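HTLV-2 integrase catalytic core domain (PDB 6QBW) forms the RNase H-like catalytic core of the retroviral integrase, the enzyme that probably inserts reverse-transcribed viral DNA into the host genome. Local coordinates at residues T15-K20 against I111-L116; C25-V30 against K43-C48; T138-N143 against K150-I155. All coordinates share one frame; numbering follows the deposited sequence.

Interaction 1 of 3, residues T15-K20 against I111-L116; sequences THYKYK and IIKNLL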
loop_
_atom_site.group_PDB
_atom_site.type_symbol
_atom_site.label_atom_id
_atom_site.label_comp_id
_atom_site.label_asym_id
_atom_site.label_seq_id
_atom_site.Cartn_x
_atom_site.Cartn_y
_atom_site.Cartn_z
ATOM N N THR A 15 -11.219 18.270 9.755
ATOM C CA THR A 15 -10.684 19.590 10.027
ATOM C C THR A 15 -10.250 20.227 8.717
ATOM O O THR A 15 -9.920 19.531 7.758
ATOM C CB THR A 15 -9.501 19.547 11.028
ATOM O OG1 THR A 15 -9.018 20.872 11.256
ATOM C CG2 THR A 15 -8.346 18.687 10.522
ATOM N N HIS A 16 -10.257 21.554 8.688
ATOM C CA HIS A 16 -9.869 22.297 7.501
ATOM C C HIS A 16 -8.368 22.537 7.491
ATOM O O HIS A 16 -7.750 22.710 8.543
ATOM C CB HIS A 16 -10.635 23.617 7.421
ATOM C CG HIS A 16 -12.113 23.436 7.264
ATOM N ND1 HIS A 16 -12.711 23.232 6.037
ATOM C CD2 HIS A 16 -13.110 23.397 8.181
ATOM C CE1 HIS A 16 -14.015 23.089 6.204
ATOM N NE2 HIS A 16 -14.283 23.185 7.495
ATOM N N TYR A 17 -7.787 22.511 6.298
ATOM C CA TYR A 17 -6.384 22.844 6.106
ATOM C C TYR A 17 -6.258 23.744 4.888
ATOM O O TYR A 17 -6.419 23.294 3.754
ATOM C CB TYR A 17 -5.532 21.585 5.933
ATOM C CG TYR A 17 -4.054 21.891 5.834
ATOM C CD1 TYR A 17 -3.333 22.301 6.954
ATOM C CD2 TYR A 17 -3.382 21.787 4.621
ATOM C CE1 TYR A 17 -1.983 22.596 6.869
ATOM C CE2 TYR A 17 -2.031 22.079 4.525
ATOM C CZ TYR A 17 -1.336 22.486 5.650
ATOM O OH TYR A 17 0.009 22.779 5.554
ATOM N N LYS A 18 -5.984 25.021 5.135
ATOM C CA LYS A 18 -5.845 26.002 4.068
ATOM C C LYS A 18 -4.478 25.834 3.405
ATOM O O LYS A 18 -3.464 25.731 4.092
ATOM C CB LYS A 18 -6.039 27.418 4.629
ATOM C CG LYS A 18 -5.848 28.554 3.633
ATOM C CD LYS A 18 -4.449 29.154 3.742
ATOM C CE LYS A 18 -4.200 30.221 2.689
ATOM N NZ LYS A 18 -2.752 30.545 2.609
ATOM N N TYR A 19 -4.467 25.780 2.074
ATOM C CA TYR A 19 -3.227 25.685 1.295
ATOM C C TYR A 19 -3.430 26.169 -0.143
ATOM O O TYR A 19 -4.385 25.761 -0.813
ATOM C CB TYR A 19 -2.693 24.245 1.281
ATOM C CG TYR A 19 -1.624 24.015 0.223
ATOM C CD1 TYR A 19 -0.394 24.678 0.287
ATOM C CD2 TYR A 19 -1.848 23.149 -0.852
ATOM C CE1 TYR A 19 0.582 24.475 -0.678
ATOM C CE2 TYR A 19 -0.879 22.943 -1.822
ATOM C CZ TYR A 19 0.332 23.606 -1.733
ATOM O OH TYR A 19 1.298 23.406 -2.698
ATOM N N LYS A 20 -2.514 27.018 -0.611
ATOM C CA LYS A 20 -2.596 27.618 -1.944
ATOM C C LYS A 20 -3.997 28.180 -2.179
ATOM O O LYS A 20 -4.667 27.813 -3.144
ATOM C CB LYS A 20 -2.221 26.599 -3.029
ATOM C CG LYS A 20 -0.723 26.390 -3.218
ATOM C CD LYS A 20 -0.101 27.472 -4.091
ATOM C CE LYS A 20 1.276 27.072 -4.605
ATOM N NZ LYS A 20 1.804 28.058 -5.595
ATOM N N ILE A 111 -0.357 17.980 15.129
ATOM C CA ILE A 111 0.890 17.313 14.749
ATOM C C ILE A 111 0.931 17.160 13.231
ATOM O O ILE A 111 1.921 17.531 12.587
ATOM C CB ILE A 111 1.033 15.925 15.413
ATOM C CG1 ILE A 111 1.146 16.060 16.933
ATOM C CG2 ILE A 111 2.257 15.185 14.889
ATOM C CD1 ILE A 111 0.847 14.781 17.690
ATOM N N ILE A 112 -0.154 16.627 12.672
ATOM C CA ILE A 112 -0.263 16.415 11.231
ATOM C C ILE A 112 0.009 17.717 10.481
ATOM O O ILE A 112 0.830 17.743 9.570
ATOM C CB ILE A 112 -1.659 15.862 10.831
ATOM C CG1 ILE A 112 -1.851 14.423 11.329
ATOM C CG2 ILE A 112 -1.865 15.915 9.314
ATOM C CD1 ILE A 112 -0.963 13.397 10.649
ATOM N N LYS A 113 -0.678 18.788 10.875
ATOM C CA LYS A 113 -0.556 20.083 10.202
ATOM C C LYS A 113 0.827 20.706 10.347
ATOM O O LYS A 113 1.309 21.364 9.423
ATOM C CB LYS A 113 -1.620 21.056 10.705
ATOM C CG LYS A 113 -3.021 20.668 10.273
ATOM C CD LYS A 113 -4.074 21.575 10.875
ATOM C CE LYS A 113 -5.453 20.944 10.776
ATOM N NZ LYS A 113 -6.529 21.925 11.081
ATOM N N ASN A 114 1.460 20.500 11.499
ATOM C CA ASN A 114 2.841 20.947 11.698
ATOM C C ASN A 114 3.769 20.283 10.689
ATOM O O ASN A 114 4.636 20.942 10.119
ATOM C CB ASN A 114 3.323 20.665 13.131
ATOM C CG ASN A 114 2.728 21.623 14.154
ATOM O OD1 ASN A 114 2.213 22.685 13.804
ATOM N ND2 ASN A 114 2.799 21.249 15.429
ATOM N N LEU A 115 3.578 18.984 10.465
ATOM C CA LEU A 115 4.360 18.248 9.471
ATOM C C LEU A 115 4.029 18.674 8.041
ATOM O O LEU A 115 4.927 18.789 7.211
ATOM C CB LEU A 115 4.165 16.740 9.633
ATOM C CG LEU A 115 4.907 16.140 10.829
ATOM C CD1 LEU A 115 4.254 14.852 11.303
ATOM C CD2 LEU A 115 6.371 15.908 10.490
ATOM N N LEU A 116 2.751 18.907 7.751
ATOM C CA LEU A 116 2.354 19.400 6.430
ATOM C C LEU A 116 3.016 20.740 6.132
ATOM O O LEU A 116 3.608 20.921 5.067
ATOM C CB LEU A 116 0.833 19.555 6.320
ATOM C CG LEU A 116 -0.010 18.283 6.253
ATOM C CD1 LEU A 116 -1.465 18.623 5.955
ATOM C CD2 LEU A 116 0.538 17.321 5.212
#
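With its CG turned opposite the carbonyl carbon (chi1 -69°) and the chain beyond it extended, Lys113 reaches from helix 104-122 to strand 9-19, where Thr15 holds OG1 opposite its own backbone nitrogen (chi1 180°). The two side chains meet tip to tip: Lys113 NZ donates to Thr15 OG1 over 2.7 Å. The same ammonium also gives a hydrogen bond to the strand backbone, Lys113 NZ to His16 O at 2.9 Å, arriving 23° out of the carbonyl plane. On its way the lysine chain slides past Tyr17 in the opposite sense, with Lys113 CG 3.7 Å from Tyr17 CD1. Leu116 CD1 sits over the centre of the Tyr17 ring, 3.8 Å from the centroid, in a CH-pi contact, while Leu116 CB lies 3.7 Å from Tyr17 CZ. The phenol oxygen is hydrogen-bonded to Asn117 OD1, which probably helps fix the ring against helix 104-122. Such helix-on-sheet packing belongs to the RNase H-like fold, and the side chain of Thr15 lies about 6 Å from a bound calcium ion. Within this contact the lysine charge meets two neutral oxygens, so its stabilisation here probably comes from dipoles rather than from an ion pair.

Interaction 2 of 3, residues C25-V30 against K43-C48; sequences CLHVWV and KKETSC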
loop_
_atom_site.group_PDB
_atom_site.type_symbol
_atom_site.label_atom_id
_atom_site.label_comp_id
_atom_site.label_asym_id
_atom_site.label_seq_id
_atom_site.Cartn_x
_atom_site.Cartn_y
_atom_site.Cartn_z
ATOM N N CYS A 25 -10.504 19.519 3.219
ATOM C CA CYS A 25 -11.079 18.853 4.376
ATOM C C CYS A 25 -10.198 17.662 4.695
ATOM O O CYS A 25 -10.123 16.708 3.920
ATOM C CB CYS A 25 -12.516 18.411 4.099
ATOM S SG CYS A 25 -13.703 19.776 4.022
ATOM N N LEU A 26 -9.492 17.751 5.817
ATOM C CA LEU A 26 -8.690 16.646 6.312
ATOM C C LEU A 26 -9.562 15.744 7.160
ATOM O O LEU A 26 -9.942 16.104 8.267
ATOM C CB LEU A 26 -7.512 17.150 7.150
ATOM C CG LEU A 26 -6.417 17.933 6.427
ATOM C CD1 LEU A 26 -5.216 18.070 7.349
ATOM C CD2 LEU A 26 -6.012 17.271 5.114
ATOM N N HIS A 27 -9.900 14.582 6.623
ATOM C CA HIS A 27 -10.545 13.539 7.405
ATOM C C HIS A 27 -9.431 12.849 8.183
ATOM O O HIS A 27 -8.430 12.434 7.592
ATOM C CB HIS A 27 -11.272 12.551 6.488
ATOM C CG HIS A 27 -12.492 13.118 5.830
ATOM N ND1 HIS A 27 -12.434 14.125 4.891
ATOM C CD2 HIS A 27 -13.804 12.811 5.970
ATOM C CE1 HIS A 27 -13.658 14.418 4.485
ATOM N NE2 HIS A 27 -14.507 13.634 5.124
ATOM N N VAL A 28 -9.585 12.751 9.503
ATOM C CA VAL A 28 -8.532 12.187 10.358
ATOM C C VAL A 28 -9.063 11.079 11.262
ATOM O O VAL A 28 -10.025 11.277 11.992
ATOM C CB VAL A 28 -7.859 13.269 11.225
ATOM C CG1 VAL A 28 -6.790 12.655 12.123
ATOM C CG2 VAL A 28 -7.257 14.338 10.332
ATOM N N TRP A 29 -8.413 9.920 11.207
ATOM C CA TRP A 29 -8.790 8.781 12.020
ATOM C C TRP A 29 -7.582 8.310 12.807
ATOM O O TRP A 29 -6.585 7.900 12.216
ATOM C CB TRP A 29 -9.318 7.657 11.131
ATOM C CG TRP A 29 -10.569 8.039 10.414
ATOM C CD1 TRP A 29 -10.675 8.499 9.132
ATOM C CD2 TRP A 29 -11.897 8.022 10.945
ATOM N NE1 TRP A 29 -11.992 8.758 8.828
ATOM C CE2 TRP A 29 -12.763 8.472 9.925
ATOM C CE3 TRP A 29 -12.439 7.664 12.185
ATOM C CZ2 TRP A 29 -14.142 8.576 10.108
ATOM C CZ3 TRP A 29 -13.809 7.770 12.368
ATOM C CH2 TRP A 29 -14.646 8.223 11.334
ATOM N N VAL A 30 -7.676 8.379 14.135
ATOM C CA VAL A 30 -6.596 7.934 15.015
ATOM C C VAL A 30 -7.104 6.864 15.974
ATOM O O VAL A 30 -8.209 6.965 16.509
ATOM C CB VAL A 30 -5.961 9.106 15.817
ATOM C CG1 VAL A 30 -6.963 9.753 16.767
ATOM C CG2 VAL A 30 -4.732 8.637 16.596
ATOM N N LYS A 43 -11.674 17.404 -1.156
ATOM C CA LYS A 43 -12.217 18.686 -1.585
ATOM C C LYS A 43 -13.509 18.964 -0.832
ATOM O O LYS A 43 -13.708 20.066 -0.325
ATOM C CB LYS A 43 -12.478 18.690 -3.091
ATOM C CG LYS A 43 -11.224 18.575 -3.946
ATOM C CD LYS A 43 -10.480 19.900 -4.056
ATOM C CE LYS A 43 -9.380 19.848 -5.109
ATOM N NZ LYS A 43 -9.009 21.208 -5.594
ATOM N N LYS A 44 -14.375 17.955 -0.750
ATOM C CA LYS A 44 -15.670 18.085 -0.078
ATOM C C LYS A 44 -15.729 17.286 1.230
ATOM O O LYS A 44 -14.734 16.679 1.652
ATOM C CB LYS A 44 -16.791 17.670 -1.034
ATOM C CG LYS A 44 -17.025 18.691 -2.140
ATOM C CD LYS A 44 -18.047 18.240 -3.179
ATOM C CE LYS A 44 -17.662 16.932 -3.867
ATOM N NZ LYS A 44 -16.223 16.843 -4.257
ATOM N N GLU A 45 -16.893 17.325 1.877
ATOM C CA GLU A 45 -17.122 16.635 3.146
ATOM C C GLU A 45 -18.408 15.785 3.128
ATOM O O GLU A 45 -18.881 15.347 4.184
ATOM C CB GLU A 45 -17.203 17.685 4.257
ATOM C CG GLU A 45 -16.957 17.171 5.663
ATOM C CD GLU A 45 -17.318 18.201 6.720
ATOM O OE1 GLU A 45 -16.736 19.311 6.703
ATOM O OE2 GLU A 45 -18.183 17.898 7.569
ATOM N N THR A 46 -18.959 15.527 1.937
ATOM C CA THR A 46 -20.222 14.784 1.820
ATOM C C THR A 46 -20.011 13.310 2.169
ATOM O O THR A 46 -18.877 12.868 2.364
ATOM C CB THR A 46 -20.852 14.894 0.410
ATOM O OG1 THR A 46 -20.207 13.988 -0.493
ATOM C CG2 THR A 46 -20.764 16.320 -0.131
ATOM N N SER A 47 -21.101 12.549 2.234
ATOM C CA SER A 47 -21.037 11.166 2.712
ATOM C C SER A 47 -20.158 10.269 1.838
ATOM O O SER A 47 -19.581 9.304 2.334
ATOM C CB SER A 47 -22.440 10.560 2.859
ATOM O OG SER A 47 -23.014 10.233 1.607
ATOM N N CYS A 48 -20.047 10.585 0.551
ATOM C CA CYS A 48 -19.150 9.843 -0.330
ATOM C C CYS A 48 -17.707 9.935 0.145
ATOM O O CYS A 48 -17.045 8.907 0.343
ATOM C CB CYS A 48 -19.266 10.339 -1.763
ATOM S SG CYS A 48 -20.843 9.878 -2.510
#
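The carbonyl oxygen of Lys44 is the polar atom around which this contact gathers, approached by both Cys25 and His27 of strand 22-31. Cys25 SG stands opposite its own carbonyl carbon (chi1 -72°), which brings the sulfur toward Lys44 O and Glu45. Lys44 O lies 3.7 Å from Cys25 CB and 4.0 Å from Cys25 SG. It also stands at the edge of the imidazole, in the ring plane, 3.8 Å from His27 CE1. None of these is a hydrogen bond; all are at van der Waals distance. Glu45 OE1 approaches the sulfur from a second direction, 4.1 Å from Cys25 SG, while Glu45 OE2 makes a weak hydrogen bond to Ala74 N. The Glu45 side chain lies about 7 Å from a bound calcium ion. Segment 43-48 leads from edge strand 37-42 of the RNase H-like sheet into helix 47-61, where Cys48 forms a disulfide with Cys123 of the second subunit. His27 NE2 is buried here without a partner in the model, 6.1 Å from Glu45 OE2. With no hydrogen bond across it, the contact probably rests largely on van der Waals packing, and the carboxylate could act on the imidazole only through space.

Interaction 3 of 3, residues T138-N143 against K150-I155; sequences TLNQLN and KTRWQI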
loop_
_atom_site.group_PDB
_atom_site.type_symbol
_atom_site.label_atom_id
_atom_site.label_comp_id
_atom_site.label_asym_id
_atom_site.label_seq_id
_atom_site.Cartn_x
_atom_site.Cartn_y
_atom_site.Cartn_z
ATOM N N THR A 138 5.968 9.807 8.537
ATOM C CA THR A 138 6.812 10.321 9.617
ATOM C C THR A 138 6.147 10.070 10.972
ATOM O O THR A 138 6.803 9.674 11.936
ATOM C CB THR A 138 7.096 11.830 9.466
ATOM O OG1 THR A 138 7.733 12.084 8.211
ATOM C CG2 THR A 138 8.002 12.323 10.585
ATOM N N LEU A 139 4.840 10.296 11.030
ATOM C CA LEU A 139 4.107 10.179 12.273
ATOM C C LEU A 139 3.969 8.723 12.695
ATOM O O LEU A 139 4.315 8.363 13.818
ATOM C CB LEU A 139 2.727 10.824 12.133
ATOM C CG LEU A 139 1.894 10.949 13.407
ATOM C CD1 LEU A 139 2.727 11.567 14.515
ATOM C CD2 LEU A 139 0.648 11.775 13.138
ATOM N N ASN A 140 3.478 7.884 11.790
ATOM C CA ASN A 140 3.194 6.493 12.135
ATOM C C ASN A 140 4.441 5.637 12.346
ATOM O O ASN A 140 4.494 4.847 13.293
ATOM C CB ASN A 140 2.298 5.846 11.074
ATOM C CG ASN A 140 0.866 6.336 11.140
ATOM O OD1 ASN A 140 0.320 6.537 12.224
ATOM N ND2 ASN A 140 0.242 6.518 9.978
ATOM N N GLN A 141 5.438 5.800 11.477
ATOM C CA GLN A 141 6.547 4.842 11.383
ATOM C C GLN A 141 7.933 5.411 11.691
ATOM O O GLN A 141 8.892 4.652 11.846
ATOM C CB GLN A 141 6.533 4.196 10.000
ATOM C CG GLN A 141 5.111 3.934 9.536
ATOM C CD GLN A 141 5.008 3.016 8.347
ATOM O OE1 GLN A 141 5.639 1.954 8.307
ATOM N NE2 GLN A 141 4.181 3.406 7.370
ATOM N N LEU A 142 8.046 6.728 11.805
ATOM C CA LEU A 142 9.335 7.334 12.087
ATOM C C LEU A 142 9.428 7.851 13.519
ATOM O O LEU A 142 10.456 7.663 14.177
ATOM C CB LEU A 142 9.609 8.451 11.089
ATOM C CG LEU A 142 11.071 8.804 10.871
ATOM C CD1 LEU A 142 11.905 7.589 10.487
ATOM C CD2 LEU A 142 11.151 9.874 9.799
ATOM N N ASN A 143 8.368 8.498 14.000
ATOM C CA ASN A 143 8.329 8.983 15.380
ATOM C C ASN A 143 8.342 7.818 16.359
ATOM O O ASN A 143 7.480 6.948 16.306
ATOM C CB ASN A 143 7.087 9.843 15.636
ATOM C CG ASN A 143 7.148 11.185 14.933
ATOM O OD1 ASN A 143 7.892 11.367 13.973
ATOM N ND2 ASN A 143 6.354 12.133 15.410
ATOM N N LYS A 150 8.853 2.097 20.804
ATOM C CA LYS A 150 8.066 1.666 19.663
ATOM C C LYS A 150 7.437 2.858 18.943
ATOM O O LYS A 150 7.138 3.875 19.552
ATOM C CB LYS A 150 6.963 0.707 20.125
ATOM C CG LYS A 150 7.461 -0.580 20.777
ATOM C CD LYS A 150 8.035 -1.538 19.741
ATOM C CE LYS A 150 8.166 -2.957 20.272
ATOM N NZ LYS A 150 9.304 -3.093 21.218
ATOM N N THR A 151 7.246 2.717 17.638
ATOM C CA THR A 151 6.502 3.688 16.852
ATOM C C THR A 151 5.017 3.361 16.947
ATOM O O THR A 151 4.647 2.285 17.410
ATOM C CB THR A 151 6.914 3.632 15.375
ATOM O OG1 THR A 151 6.619 2.332 14.844
ATOM C CG2 THR A 151 8.401 3.924 15.210
ATOM N N ARG A 152 4.162 4.271 16.498
ATOM C CA ARG A 152 2.723 4.009 16.482
ATOM C C ARG A 152 2.379 2.778 15.646
ATOM O O ARG A 152 1.521 1.973 16.024
ATOM C CB ARG A 152 1.969 5.198 15.907
ATOM C CG ARG A 152 1.918 6.415 16.804
ATOM C CD ARG A 152 1.612 7.656 15.978
ATOM N NE ARG A 152 1.222 8.791 16.811
ATOM C CZ ARG A 152 2.060 9.512 17.546
ATOM N NH1 ARG A 152 3.364 9.226 17.573
ATOM N NH2 ARG A 152 1.588 10.527 18.267
ATOM N N TRP A 153 3.048 2.648 14.505
ATOM C CA TRP A 153 2.811 1.534 13.587
ATOM C C TRP A 153 3.160 0.187 14.234
ATOM O O TRP A 153 2.412 -0.784 14.107
ATOM C CB TRP A 153 3.611 1.734 12.294
ATOM C CG TRP A 153 2.938 1.203 11.085
ATOM C CD1 TRP A 153 3.388 0.217 10.267
ATOM C CD2 TRP A 153 1.684 1.634 10.545
ATOM N NE1 TRP A 153 2.495 0.004 9.248
ATOM C CE2 TRP A 153 1.440 0.861 9.397
ATOM C CE3 TRP A 153 0.745 2.599 10.925
ATOM C CZ2 TRP A 153 0.293 1.013 8.623
ATOM C CZ3 TRP A 153 -0.394 2.757 10.153
ATOM C CH2 TRP A 153 -0.608 1.966 9.012
ATOM N N GLN A 154 4.290 0.139 14.934
ATOM C CA GLN A 154 4.694 -1.065 15.649
ATOM C C GLN A 154 3.655 -1.480 16.692
ATOM O O GLN A 154 3.261 -2.642 16.751
ATOM C CB GLN A 154 6.057 -0.859 16.317
ATOM C CG GLN A 154 7.221 -0.882 15.341
ATOM C CD GLN A 154 8.527 -0.434 15.968
ATOM O OE1 GLN A 154 8.672 0.718 16.371
ATOM N NE2 GLN A 154 9.490 -1.340 16.039
ATOM N N ILE A 155 3.210 -0.520 17.497
ATOM C CA ILE A 155 2.271 -0.786 18.587
ATOM C C ILE A 155 0.922 -1.252 18.062
ATOM O O ILE A 155 0.234 -2.033 18.717
ATOM C CB ILE A 155 2.094 0.461 19.488
ATOM C CG1 ILE A 155 3.349 0.665 20.345
ATOM C CG2 ILE A 155 0.881 0.330 20.399
ATOM C CD1 ILE A 155 3.431 2.023 21.010
HETATM O O HOH W 1 5.009 6.758 15.768
#
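Trp153 and Asn140 join two helices here, the short helix 152-156, opened by a capping box, being docked on the C-terminal part of helix 128-142 in the integrase core. Trp153 N donates to Asn140 O over 2.9 Å, and the indole crosses Asn140 obliquely: Trp153 CE3 lies 3.6 Å from Asn140 CB, the amide and ring planes 36° apart. Gln141 runs beside the tryptophan in the same direction and sets its CG over the face of the five-membered ring, a CH-pi contact. Arg152 CG stands opposite the carbonyl carbon (chi1 -72°) and the chain is extended to NE, which carries the guanidinium to Leu139. There Leu139 CD1 lies over the centre of one face, 3.7 Å from Arg152 CZ, with water 1 at the edge, in plane. The water accepts from Arg152 N at 2.7 Å and only weakly from Arg152 NH1, and sits close to the carbonyls of Leu139 and Asn143. Thr151 CG2 packs against backbone carbonyls, 3.3 Å from Asn143 O.

Further out, Asn140 ND2 is held by Val37 O at the edge of the sheet, and Trp153 packs on Leu60 and Leu61. Residues 138-142 make a wider pi-type turn, Asn143 N to Thr138 O, and Leu142 O accepts from Lys63 of the third subunit. In the capping box Gln154 N donates to Thr151 OG1. In return Gln154 OE1 accepts from Thr151 N at 2.8 Å and from Thr151 OG1 at 3.0 Å, the two donors approaching it from opposite faces of the amide plane.

How the interactions relate
Interactions 1 and 2 each bring another element to a strand of the same sheet: strands 9-19 and 22-31 are neighbours, and Leu26 packs on both Tyr17 and Leu116, so the two share an apolar layer. Helix 104-122 then passes the packing on to interaction 3, where Leu139 touches Ile111 and Ile112. Interactions 2 and 3 do not touch and lie on opposite sides of the chain's centre. All three are partly buried. Their chemistry differs: 111-116 holds the strand through a lysine ammonium and a leucine methyl laid on the Tyr17 ring, 43-48 meets its strand without any hydrogen bond, and 150-155, burying the largest area, adds a backbone bond and a water between helices.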